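Local coordinates for putative cytoplasmic protein (Salmonella typhimurium, PDB 2GK3) that is of unknown function but adopts a glutamine amidotransferase-like fold and assembles into hexamers, at residues F212-Q216 with Q217-A221. Numbering follows the deposited sequence.
Sequences FGEYQ and QGKTA
Gly-213 and Thr-220 face each other as a hydrogen-bonded antiparallel pair, as do Tyr-215 and Gly-218 nearer the turn, and the two short strands run at 147° to one another. The bonds from Gly-213 N to Thr-220 O (2.9 Å) and from Tyr-215 N to Gly-218 O (3.0 Å) are nearly straight, whereas Gly-218 N reaches Tyr-215 O at a bent 137°, closing a type II' turn with Gln-216 and Gln-217 at its corners. Gln-216 takes the first corner with a positive phi, and both glutamines lie largely exposed, though the Gln-216 side chain reaches Lys-116 of helix 107-116.

Thr-220 lies on the same face as Tyr-215. A chi1 of 61° tucks OG1 in over its own backbone and turns it toward the opposite strand, leaning over the Gly-213 peptide, 3.1 Å from Gly-213 C. Because Gly-213 has no CB, the hydroxyl can come this close to the opposite strand. It donates to a water 2.6 Å from OG1, and that water in turn donates to Glu-214 O, adding a bridge beside the direct backbone bonds. The Tyr-215 ring swings away from the hairpin onto helix 107-116.

On the other face, the Phe-212 ring packs obliquely beside Ala-221, CE1 lying 3.9 Å from its CB, and continues into the interior, stacking on His-174 and meeting Phe-252 edge-to-face. Glu-214 and Lys-219 extend from this same face; Glu-214 OE2 and Lys-219 NZ stop 4.2 Å apart, too far for a salt bridge, though their opposite charges probably still attract.

This is a classic two-residue beta hairpin with a type II' turn, linking strands 207-215 and 218-223; the latter also pairs in parallel with strand 120-124, which joins the hairpin to the parallel strands of the glutamine amidotransferase-like fold.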
loop_
_atom_site.group_PDB
_atom_site.type_symbol
_atom_site.label_atom_id
_atom_site.label_comp_id
_atom_site.label_asym_id
_atom_site.label_seq_id
_atom_site.Cartn_x
_atom_site.Cartn_y
_atom_site.Cartn_z
ATOM N N PHE E 212 21.551 26.112 -20.869
ATOM C CA PHE E 212 22.081 27.113 -19.929
ATOM C C PHE E 212 21.291 28.417 -19.994
ATOM O O PHE E 212 20.910 28.873 -21.068
ATOM C CB PHE E 212 23.587 27.372 -20.178
ATOM C CG PHE E 212 24.460 26.178 -19.879
ATOM C CD1 PHE E 212 24.892 25.929 -18.583
ATOM C CD2 PHE E 212 24.809 25.279 -20.887
ATOM C CE1 PHE E 212 25.661 24.808 -18.292
ATOM C CE2 PHE E 212 25.585 24.171 -20.612
ATOM C CZ PHE E 212 26.013 23.931 -19.317
ATOM N N GLY E 213 21.035 29.017 -18.847
ATOM C CA GLY E 213 20.423 30.335 -18.840
ATOM C C GLY E 213 20.877 31.209 -17.698
ATOM O O GLY E 213 21.864 30.908 -17.019
ATOM N N GLU E 214 20.151 32.298 -17.488
ATOM C CA GLU E 214 20.434 33.194 -16.386
ATOM C C GLU E 214 19.127 33.592 -15.757
ATOM O O GLU E 214 18.069 33.518 -16.393
ATOM C CB GLU E 214 21.211 34.414 -16.867
ATOM C CG GLU E 214 22.431 34.032 -17.710
ATOM C CD GLU E 214 23.360 35.191 -18.013
ATOM O OE1 GLU E 214 23.304 36.206 -17.287
ATOM O OE2 GLU E 214 24.166 35.067 -18.973
ATOM N N TYR E 215 19.197 33.974 -14.493
ATOM C CA TYR E 215 18.052 34.471 -13.770
ATOM C C TYR E 215 18.510 35.517 -12.763
ATOM O O TYR E 215 18.994 35.173 -11.660
ATOM C CB TYR E 215 17.314 33.332 -13.062
ATOM C CG TYR E 215 16.051 33.806 -12.391
ATOM C CD1 TYR E 215 14.924 34.116 -13.140
ATOM C CD2 TYR E 215 15.995 33.978 -11.021
ATOM C CE1 TYR E 215 13.771 34.571 -12.540
ATOM C CE2 TYR E 215 14.850 34.422 -10.415
ATOM C CZ TYR E 215 13.747 34.725 -11.181
ATOM O OH TYR E 215 12.612 35.166 -10.580
ATOM N N GLN E 216 18.305 36.787 -13.129
ATOM C CA GLN E 216 18.874 37.941 -12.414
ATOM C C GLN E 216 20.391 37.719 -12.242
ATOM O O GLN E 216 21.059 37.474 -13.241
ATOM C CB GLN E 216 18.080 38.277 -11.128
ATOM C CG GLN E 216 16.650 38.874 -11.430
ATOM C CD GLN E 216 15.836 39.293 -10.169
ATOM O OE1 GLN E 216 16.407 39.678 -9.133
ATOM N NE2 GLN E 216 14.500 39.228 -10.267
ATOM N N GLN E 217 20.939 37.766 -11.026
ATOM C CA GLN E 217 22.397 37.553 -10.842
ATOM C C GLN E 217 22.878 36.099 -11.056
ATOM O O GLN E 217 24.031 35.867 -11.415
ATOM C CB GLN E 217 22.878 38.075 -9.470
ATOM C CG GLN E 217 22.824 39.601 -9.314
ATOM C CD GLN E 217 23.053 40.074 -7.873
ATOM O OE1 GLN E 217 22.326 40.929 -7.370
ATOM N NE2 GLN E 217 24.063 39.516 -7.204
ATOM N N GLY E 218 21.998 35.131 -10.838
ATOM C CA GLY E 218 22.385 33.721 -10.896
ATOM C C GLY E 218 22.367 33.077 -12.268
ATOM O O GLY E 218 21.902 33.655 -13.241
ATOM N N LYS E 219 22.899 31.865 -12.334
ATOM C CA LYS E 219 23.033 31.133 -13.575
ATOM C C LYS E 219 22.382 29.770 -13.430
ATOM O O LYS E 219 22.367 29.179 -12.350
ATOM C CB LYS E 219 24.498 30.976 -13.959
ATOM C CG LYS E 219 25.080 32.199 -14.620
ATOM C CD LYS E 219 26.524 31.947 -15.021
ATOM C CE LYS E 219 26.918 32.826 -16.213
ATOM N NZ LYS E 219 26.789 32.111 -17.550
ATOM N N THR E 220 21.834 29.286 -14.533
ATOM C CA THR E 220 20.964 28.142 -14.493
ATOM C C THR E 220 21.336 27.105 -15.545
ATOM O O THR E 220 21.955 27.419 -16.571
ATOM C CB THR E 220 19.487 28.572 -14.631
ATOM O OG1 THR E 220 19.289 29.226 -15.895
ATOM C CG2 THR E 220 19.103 29.528 -13.490
ATOM N N ALA E 221 20.976 25.860 -15.260
ATOM C CA ALA E 221 21.250 24.760 -16.152
ATOM C C ALA E 221 20.195 23.672 -15.966
ATOM O O ALA E 221 19.649 23.470 -14.864
ATOM C CB ALA E 221 22.639 24.203 -15.915
HETATM O O HOH W 1 17.141 30.730 -16.095
#